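Local coordinates for protein putative poly(3-hydroxybutyrate) depolymerase LpqC (Bordetella parapertussis 12822, PDB 3D0K) that probably hydrolyses ester bonds, perhaps those of poly(3-hydroxybutyrate) or related esters, as an alpha/beta-hydrolase, at residues G151-V154 with H155-S159; F182-R185 with F186-L190. All blocks are in the same frame, centred on the assembly; numbering follows the deposited sequence.

Interaction 1 (G151-V154 with H155-S159); sequences GQFV and HRLMS. With SO4 (sulfate ion), chain E.
Helix 149-160 leaves the turn whose G146, S148 and G150 fit the GxSxG nucleophile elbow of an alpha/beta-hydrolase, and along it Q152 and R156, one turn apart, join their polar ends. R156 NH1 donates to Q152 OE1 at 2.9 Å, in the plane of the amide carbonyl and on a lone pair. The N-H points imperfectly at the oxygen (135°), partly because OE1 lies out of the guanidinium plane; amide and guanidinium planes stand 80° apart. Both chains are extended and run side by side, which lays Q152 CB over one face of the guanidinium, 3.6 Å from R156 NH1. The arginine has further partners: T178 OG1 bonds NE, and N102 O takes a weak bond from NH1. At the other end of the amide, Q152 NE2 donates to sulfate O1 at 2.8 Å; this ion, probably from the crystallisation liquor, is also bonded by R237.

Backbone bonds H155 N to G151 O, R156 N to Q152 O, L157 N to F153 O and M158 N to V154 O give the regular alpha-helical i to i+4 pattern. On the face turned to the sheet, V154 and L157 pack on L144 of strand 142-147. F153 CE1 meets L157 CD1 at 3.9 Å, while Y121 and Y101 pack round the F153 ring.

H155 is bent back toward its own helix. With CG wedged between the backbone N and the carbonyl carbon (chi1 77°), the imidazole lies along the preceding turn, R156 CG sits over the rim of one face, and the ring carbon CD2 comes edge-on to within 3.0 Å of G151 O.

Interaction 2 (F182-R185 with F186-L190); sequences FEHR and FPEGL
E188 lays its carboxylate over one face of the H184 imidazole, in a loop that folds back on itself between strand 168-172 and helix 197-205. The two planes are only 19° apart, and E188 OE2 comes 3.6 Å from H184 CG, so the acid is stacked on the rim of the ring. The glutamate reaches there as a fully extended chain, CG anti to the backbone N (chi1 -176°), with OE1 continuing to a salt bridge with R232. E183 CB covers the opposite face of the imidazole, leaving the ring between two neighbours. H184 ND1 is buried here with no partner in the model; the nearby carboxylate might raise the basicity of the histidine.

Residues 185-188 form a type VIa turn, with the cis peptide between F186 and P187 at its centre. R185 O accepts E188 N across it through a weak bond at 2.9 Å, and G189 N at 3.2 Å from above the carbonyl plane. P187 CB rests over the centre of the F186 ring. G189 CA is 3.2 Å from H184 O.

At the far end, F182, its CG beside the backbone N and anti to the carbonyl carbon (chi1 -75°), offers a ring face to L190, whose CB stands 3.9 Å from the ring centroid in a CH-pi contact, shifted toward the rim.

F182 and L190 also touch helix 197-205, at E197 and L200, while F186 turns inward against W119 and L190 reaches S159 of helix 149-160, tying the loop to both helices.

Interaction 1 comes first along the chain, on helix 149-160 beside the central mixed sheet; interaction 2 follows in the long loop that leaves strand 168-172, the next strand of the same beta-alpha-beta unit. Their centres are 14 Å apart, the helix near the middle of the molecule and the loop's centre about 19 Å from the centre of the chain. They meet directly: R156 CD packs on F186 CZ at 3.8 Å. T178 binds both R156 and the P187 carbonyl. The outer loop is thereby seated on the helix that follows the probable nucleophile turn.

Interaction 1 (G151-V154 with H155-S159)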
loop_
_atom_site.group_PDB
_atom_site.type_symbol
_atom_site.label_atom_id
_atom_site.label_comp_id
_atom_site.label_asym_id
_atom_site.label_seq_id
_atom_site.Cartn_x
_atom_site.Cartn_y
_atom_site.Cartn_z
ATOM N N GLY A 151 -2.599 0.879 4.192
ATOM C CA GLY A 151 -2.589 -0.603 4.172
ATOM C C GLY A 151 -3.985 -1.080 3.661
ATOM O O GLY A 151 -4.086 -2.137 3.007
ATOM N N GLN A 152 -5.048 -0.313 3.939
ATOM C CA GLN A 152 -6.350 -0.569 3.230
ATOM C C GLN A 152 -6.158 -0.434 1.695
ATOM O O GLN A 152 -6.546 -1.316 0.939
ATOM C CB GLN A 152 -7.420 0.369 3.684
ATOM C CG GLN A 152 -7.777 0.235 5.152
ATOM C CD GLN A 152 -8.974 1.088 5.496
ATOM O OE1 GLN A 152 -9.869 1.215 4.692
ATOM N NE2 GLN A 152 -9.009 1.642 6.719
ATOM N N PHE A 153 -5.540 0.666 1.265
ATOM C CA PHE A 153 -5.265 0.916 -0.161
ATOM C C PHE A 153 -4.477 -0.227 -0.804
ATOM O O PHE A 153 -4.850 -0.712 -1.873
ATOM C CB PHE A 153 -4.493 2.245 -0.228
ATOM C CG PHE A 153 -4.161 2.750 -1.618
ATOM C CD1 PHE A 153 -3.013 2.290 -2.294
ATOM C CD2 PHE A 153 -4.924 3.773 -2.194
ATOM C CE1 PHE A 153 -2.683 2.791 -3.535
ATOM C CE2 PHE A 153 -4.552 4.309 -3.454
ATOM C CZ PHE A 153 -3.433 3.825 -4.090
ATOM N N VAL A 154 -3.388 -0.648 -0.154
ATOM C CA VAL A 154 -2.513 -1.656 -0.730
ATOM C C VAL A 154 -3.202 -3.019 -0.935
ATOM O O VAL A 154 -3.066 -3.624 -2.013
ATOM C CB VAL A 154 -1.199 -1.753 0.090
ATOM C CG1 VAL A 154 -0.404 -3.063 -0.194
ATOM C CG2 VAL A 154 -0.363 -0.494 -0.122
ATOM N N HIS A 155 -3.945 -3.506 0.077
ATOM C CA HIS A 155 -4.579 -4.845 -0.094
ATOM C C HIS A 155 -5.731 -4.814 -1.091
ATOM O O HIS A 155 -5.973 -5.799 -1.783
ATOM C CB HIS A 155 -4.962 -5.544 1.234
ATOM C CG HIS A 155 -6.206 -5.022 1.890
ATOM N ND1 HIS A 155 -7.438 -5.633 1.740
ATOM C CD2 HIS A 155 -6.386 -4.030 2.795
ATOM C CE1 HIS A 155 -8.339 -4.992 2.485
ATOM N NE2 HIS A 155 -7.731 -3.992 3.099
ATOM N N ARG A 156 -6.359 -3.651 -1.222
ATOM C CA ARG A 156 -7.468 -3.483 -2.184
ATOM C C ARG A 156 -6.869 -3.293 -3.586
ATOM O O ARG A 156 -7.476 -3.694 -4.554
ATOM C CB ARG A 156 -8.338 -2.300 -1.819
ATOM C CG ARG A 156 -9.124 -2.606 -0.527
ATOM C CD ARG A 156 -10.089 -1.516 -0.129
ATOM N NE ARG A 156 -10.681 -1.976 1.150
ATOM C CZ ARG A 156 -10.934 -1.227 2.218
ATOM N NH1 ARG A 156 -10.727 0.086 2.205
ATOM N NH2 ARG A 156 -11.437 -1.795 3.321
ATOM N N LEU A 157 -5.686 -2.691 -3.659
ATOM C CA LEU A 157 -4.936 -2.610 -4.903
ATOM C C LEU A 157 -4.631 -4.047 -5.385
ATOM O O LEU A 157 -4.863 -4.414 -6.561
ATOM C CB LEU A 157 -3.655 -1.791 -4.669
ATOM C CG LEU A 157 -2.700 -1.596 -5.864
ATOM C CD1 LEU A 157 -1.830 -0.370 -5.669
ATOM C CD2 LEU A 157 -1.803 -2.833 -6.223
HETATM N N MSE A 158 -4.140 -4.861 -4.467
HETATM C CA MSE A 158 -3.845 -6.274 -4.764
HETATM C C MSE A 158 -5.074 -7.078 -5.158
HETATM O O MSE A 158 -4.943 -8.026 -5.939
HETATM C CB MSE A 158 -3.049 -6.945 -3.632
HETATM C CG MSE A 158 -1.625 -6.271 -3.460
HETATM SE SE MSE A 158 -0.553 -6.212 -5.090
HETATM C CE MSE A 158 -0.043 -8.106 -4.926
ATOM N N SER A 159 -6.252 -6.713 -4.638
ATOM C CA SER A 159 -7.491 -7.384 -4.991
ATOM C C SER A 159 -8.027 -7.042 -6.377
ATOM O O SER A 159 -8.920 -7.715 -6.880
ATOM C CB SER A 159 -8.583 -6.983 -3.992
ATOM O OG SER A 159 -8.158 -7.252 -2.674
HETATM S S SO4 E . -7.326 3.284 9.406
HETATM O O1 SO4 E . -6.831 2.323 8.420
HETATM O O2 SO4 E . -8.738 3.531 9.075
HETATM O O3 SO4 E . -7.275 2.848 10.772
HETATM O O4 SO4 E . -6.744 4.602 9.252
#

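Interaction 2 (F182-R185 with F186-L190)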
loop_
_atom_site.group_PDB
_atom_site.type_symbol
_atom_site.label_atom_id
_atom_site.label_comp_id
_atom_site.label_asym_id
_atom_site.label_seq_id
_atom_site.Cartn_x
_atom_site.Cartn_y
_atom_site.Cartn_z
ATOM N N PHE A 182 -17.094 -12.924 -2.659
ATOM C CA PHE A 182 -18.090 -12.217 -3.422
ATOM C C PHE A 182 -19.423 -12.127 -2.661
ATOM O O PHE A 182 -20.405 -11.621 -3.187
ATOM C CB PHE A 182 -18.222 -12.873 -4.792
ATOM C CG PHE A 182 -17.074 -12.545 -5.713
ATOM C CD1 PHE A 182 -15.947 -13.354 -5.772
ATOM C CD2 PHE A 182 -17.107 -11.377 -6.506
ATOM C CE1 PHE A 182 -14.865 -13.018 -6.623
ATOM C CE2 PHE A 182 -16.056 -11.040 -7.362
ATOM C CZ PHE A 182 -14.919 -11.849 -7.419
ATOM N N GLU A 183 -19.444 -12.565 -1.410
ATOM C CA GLU A 183 -20.692 -12.475 -0.626
ATOM C C GLU A 183 -21.139 -11.025 -0.330
ATOM O O GLU A 183 -22.337 -10.795 -0.145
ATOM C CB GLU A 183 -20.566 -13.205 0.703
ATOM C CG GLU A 183 -20.499 -14.711 0.590
ATOM C CD GLU A 183 -19.899 -15.349 1.844
ATOM O OE1 GLU A 183 -18.656 -15.204 2.104
ATOM O OE2 GLU A 183 -20.694 -16.000 2.567
ATOM N N HIS A 184 -20.179 -10.088 -0.241
ATOM C CA HIS A 184 -20.457 -8.698 0.144
ATOM C C HIS A 184 -19.994 -7.768 -0.953
ATOM O O HIS A 184 -19.015 -8.067 -1.662
ATOM C CB HIS A 184 -19.763 -8.336 1.461
ATOM C CG HIS A 184 -19.929 -9.376 2.512
ATOM N ND1 HIS A 184 -18.871 -10.113 3.006
ATOM C CD2 HIS A 184 -21.039 -9.856 3.113
ATOM C CE1 HIS A 184 -19.326 -10.977 3.896
ATOM N NE2 HIS A 184 -20.636 -10.849 3.970
ATOM N N ARG A 185 -20.717 -6.643 -1.096
ATOM C CA ARG A 185 -20.348 -5.617 -2.050
ATOM C C ARG A 185 -19.075 -4.943 -1.553
ATOM O O ARG A 185 -18.880 -4.747 -0.353
ATOM C CB ARG A 185 -21.450 -4.567 -2.152
ATOM C CG ARG A 185 -21.223 -3.461 -3.241
ATOM C CD ARG A 185 -22.542 -2.697 -3.474
ATOM N NE ARG A 185 -23.487 -3.614 -4.140
ATOM C CZ ARG A 185 -23.612 -3.706 -5.473
ATOM N NH1 ARG A 185 -22.878 -2.900 -6.259
ATOM N NH2 ARG A 185 -24.478 -4.568 -6.024
ATOM N N PHE A 186 -18.221 -4.610 -2.488
ATOM C CA PHE A 186 -17.078 -3.758 -2.198
ATOM C C PHE A 186 -17.529 -2.452 -1.508
ATOM O O PHE A 186 -18.554 -1.876 -1.889
ATOM C CB PHE A 186 -16.340 -3.524 -3.500
ATOM C CG PHE A 186 -15.037 -2.821 -3.349
ATOM C CD1 PHE A 186 -13.875 -3.550 -3.137
ATOM C CD2 PHE A 186 -14.966 -1.414 -3.427
ATOM C CE1 PHE A 186 -12.614 -2.907 -2.992
ATOM C CE2 PHE A 186 -13.720 -0.745 -3.259
ATOM C CZ PHE A 186 -12.537 -1.496 -3.077
ATOM N N PRO A 187 -16.778 -1.969 -0.488
ATOM C CA PRO A 187 -15.467 -2.486 -0.069
ATOM C C PRO A 187 -15.506 -3.621 0.990
ATOM O O PRO A 187 -14.437 -4.067 1.424
ATOM C CB PRO A 187 -14.782 -1.244 0.472
ATOM C CG PRO A 187 -15.939 -0.424 1.084
ATOM C CD PRO A 187 -17.188 -0.793 0.318
ATOM N N GLU A 188 -16.689 -4.093 1.400
ATOM C CA GLU A 188 -16.707 -5.158 2.416
ATOM C C GLU A 188 -16.216 -6.497 1.827
ATOM O O GLU A 188 -15.485 -7.267 2.503
ATOM C CB GLU A 188 -18.078 -5.315 3.125
ATOM C CG GLU A 188 -17.944 -6.401 4.238
ATOM C CD GLU A 188 -19.235 -6.720 4.988
ATOM O OE1 GLU A 188 -19.139 -7.326 6.090
ATOM O OE2 GLU A 188 -20.337 -6.372 4.495
ATOM N N GLY A 189 -16.566 -6.723 0.551
ATOM C CA GLY A 189 -16.185 -7.928 -0.201
ATOM C C GLY A 189 -15.822 -7.532 -1.615
ATOM O O GLY A 189 -15.576 -6.353 -1.865
ATOM N N LEU A 190 -15.824 -8.491 -2.551
ATOM C CA LEU A 190 -15.392 -8.239 -3.915
ATOM C C LEU A 190 -16.546 -8.083 -4.922
ATOM O O LEU A 190 -16.290 -7.983 -6.126
ATOM C CB LEU A 190 -14.465 -9.370 -4.378
ATOM C CG LEU A 190 -13.235 -9.629 -3.486
ATOM C CD1 LEU A 190 -12.559 -10.964 -3.881
ATOM C CD2 LEU A 190 -12.226 -8.447 -3.545
#